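PDB 2ZYC: peptidoglycan hydrolase FlgJ from Sphingomonas sp. A1, which probably cleaves glycosidic bonds of periplasmic peptidoglycan, through the glycoside hydrolase family 73 domain held in this chain, so that the flagellar rod can be assembled. Local coordinates for residues 27-32 and 147-152. The protein carries 2 engineered substitutions. Residues are numbered along the deposited sequence; the frame is centred on the assembly and turned at random. Where two conformers were deposited one is given.
With PO4 (phosphate ion), chain B.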
loop_
_atom_site.group_PDB
_atom_site.type_symbol
_atom_site.label_atom_id
_atom_site.label_comp_id
_atom_site.label_asym_id
_atom_site.label_seq_id
_atom_site.Cartn_x
_atom_site.Cartn_y
_atom_site.Cartn_z
ATOM N N LEU A 27 -4.555 -1.995 3.995
ATOM C CA LEU A 27 -3.202 -1.803 3.470
ATOM C C LEU A 27 -2.888 -2.743 2.307
ATOM O O LEU A 27 -2.184 -2.362 1.367
ATOM C CB LEU A 27 -2.162 -1.943 4.590
ATOM C CG LEU A 27 -2.276 -0.923 5.733
ATOM C CD1 LEU A 27 -1.180 -1.159 6.746
ATOM C CD2 LEU A 27 -2.223 0.518 5.221
ATOM N N VAL A 28 -3.408 -3.968 2.377
ATOM C CA VAL A 28 -3.307 -4.921 1.262
ATOM C C VAL A 28 -4.014 -4.350 0.031
ATOM O O VAL A 28 -3.472 -4.386 -1.078
ATOM C CB VAL A 28 -3.916 -6.302 1.615
ATOM C CG1 VAL A 28 -3.912 -7.228 0.378
ATOM C CG2 VAL A 28 -3.155 -6.948 2.789
ATOM N N ALA A 29 -5.217 -3.815 0.245
ATOM C CA ALA A 29 -5.996 -3.206 -0.828
ATOM C C ALA A 29 -5.235 -2.057 -1.457
ATOM O O ALA A 29 -5.142 -1.960 -2.685
ATOM C CB ALA A 29 -7.346 -2.733 -0.315
ATOM N N GLN A 30 -4.666 -1.200 -0.613
ATOM C CA GLN A 30 -3.961 -0.029 -1.115
ATOM C C GLN A 30 -2.760 -0.413 -1.983
ATOM O O GLN A 30 -2.562 0.152 -3.073
ATOM C CB GLN A 30 -3.537 0.891 0.019
ATOM C CG GLN A 30 -3.073 2.257 -0.502
ATOM C CD GLN A 30 -2.516 3.145 0.578
ATOM O OE1 GLN A 30 -2.416 2.745 1.739
ATOM N NE2 GLN A 30 -2.148 4.371 0.203
ATOM N N ALA A 31 -1.984 -1.380 -1.503
ATOM C CA ALA A 31 -0.823 -1.889 -2.240
ATOM C C ALA A 31 -1.253 -2.522 -3.572
ATOM O O ALA A 31 -0.593 -2.328 -4.595
ATOM C CB ALA A 31 -0.061 -2.878 -1.393
ATOM N N ALA A 32 -2.354 -3.268 -3.540
ATOM C CA ALA A 32 -2.945 -3.873 -4.738
ATOM C C ALA A 32 -3.352 -2.821 -5.775
ATOM O O ALA A 32 -3.081 -2.976 -6.966
ATOM C CB ALA A 32 -4.148 -4.724 -4.365
ATOM N N ASN A 147 -15.319 -8.000 -3.774
ATOM C CA ASN A 147 -15.328 -9.459 -3.692
ATOM C C ASN A 147 -13.980 -10.065 -4.064
ATOM O O ASN A 147 -13.607 -11.115 -3.547
ATOM C CB ASN A 147 -16.424 -10.044 -4.594
ATOM C CG ASN A 147 -17.829 -9.686 -4.128
ATOM O OD1 ASN A 147 -18.152 -9.773 -2.942
ATOM N ND2 ASN A 147 -18.674 -9.293 -5.070
ATOM N N ALA A 148 -13.264 -9.404 -4.977
ATOM C CA ALA A 148 -11.952 -9.883 -5.427
ATOM C C ALA A 148 -11.000 -10.005 -4.244
ATOM O O ALA A 148 -10.411 -11.065 -4.026
ATOM C CB ALA A 148 -11.364 -8.962 -6.484
ATOM N N LEU A 149 -10.863 -8.919 -3.480
ATOM C CA LEU A 149 -10.041 -8.938 -2.272
ATOM C C LEU A 149 -10.582 -9.911 -1.225
ATOM O O LEU A 149 -9.818 -10.695 -0.661
ATOM C CB LEU A 149 -9.906 -7.534 -1.663
ATOM C CG LEU A 149 -9.001 -7.439 -0.425
ATOM C CD1 LEU A 149 -7.573 -7.888 -0.722
ATOM C CD2 LEU A 149 -9.014 -6.033 0.169
ATOM N N ARG A 150 -11.888 -9.865 -0.963
ATOM C CA ARG A 150 -12.490 -10.767 0.024
ATOM C C ARG A 150 -12.137 -12.244 -0.226
ATOM O O ARG A 150 -11.702 -12.944 0.689
ATOM C CB ARG A 150 -14.004 -10.575 0.074
ATOM C CG ARG A 150 -14.705 -11.368 1.170
ATOM C CD ARG A 150 -16.070 -10.757 1.529
ATOM N NE ARG A 150 -16.719 -10.081 0.400
ATOM C CZ ARG A 150 -16.800 -8.754 0.251
ATOM N NH1 ARG A 150 -16.277 -7.935 1.161
ATOM N NH2 ARG A 150 -17.401 -8.243 -0.817
ATOM N N GLN A 151 -12.303 -12.700 -1.467
ATOM C CA GLN A 151 -12.024 -14.090 -1.848
ATOM C C GLN A 151 -10.552 -14.450 -1.636
ATOM O O GLN A 151 -10.219 -15.540 -1.160
ATOM C CB GLN A 151 -12.419 -14.325 -3.307
ATOM C CG GLN A 151 -13.929 -14.266 -3.561
ATOM C CD GLN A 151 -14.289 -14.204 -5.040
ATOM O OE1 GLN A 151 -13.421 -14.251 -5.915
ATOM N NE2 GLN A 151 -15.583 -14.092 -5.323
ATOM N N ARG A 152 -9.670 -13.526 -2.006
ATOM C CA ARG A 152 -8.234 -13.751 -1.853
ATOM C C ARG A 152 -7.798 -13.772 -0.385
ATOM O O ARG A 152 -6.925 -14.549 -0.009
ATOM C CB ARG A 152 -7.433 -12.726 -2.658
ATOM C CG ARG A 152 -7.552 -12.972 -4.156
ATOM C CD ARG A 152 -6.947 -11.854 -4.973
ATOM N NE ARG A 152 -7.144 -12.123 -6.396
ATOM C CZ ARG A 152 -7.409 -11.196 -7.312
ATOM N NH1 ARG A 152 -7.518 -9.918 -6.970
ATOM N NH2 ARG A 152 -7.573 -11.558 -8.575
HETATM P P PO4 B . -5.573 -15.019 -8.555
HETATM O O1 PO4 B . -6.455 -14.842 -7.338
HETATM O O2 PO4 B . -6.209 -16.050 -9.460
HETATM O O3 PO4 B . -5.494 -13.707 -9.299
HETATM O O4 PO4 B . -4.181 -15.460 -8.163
#
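In Leu149, CG stands anti to the backbone N (chi1 -177°), and the second torsion (60°) turns the fork at CG so that CD1 and CD2 face different residues of helix 24-35. Leu149 CD1 touches Val28 CG1 at 3.9 Å, and Leu149 CD2 lies 3.7 Å from Ala29 CB. Val28 answers with the same choice of first torsion, its CG1 anti to the backbone N and within reach of the leucine. A forked side chain suits a place with two neighbours to fill, whereas the short Ala29 lets the backbones come close, its CA 7.2 Å from CA of Leu149. In this lysozyme-clan domain the contact joins an early helix to the last one, 147-156, with Ala13 of helix 3-20 also against Val28 and Val143 and Ile144 of helix 136-145 against Ala29. The outer side of helix 147-156 is polar. There Arg150 NH2 donates to Asn147 OD1 over 2.7 Å, lying above the amide's carbonyl plane. Arg152, its chain extended from CG to NE, gives a nearly straight bond from NE to phosphate O1 (3.0 Å, 166°) and a weak one from NH2 to O3; the ion, probably from the crystallisation liquor, is also held by the backbone N of Ala2 and Gln3.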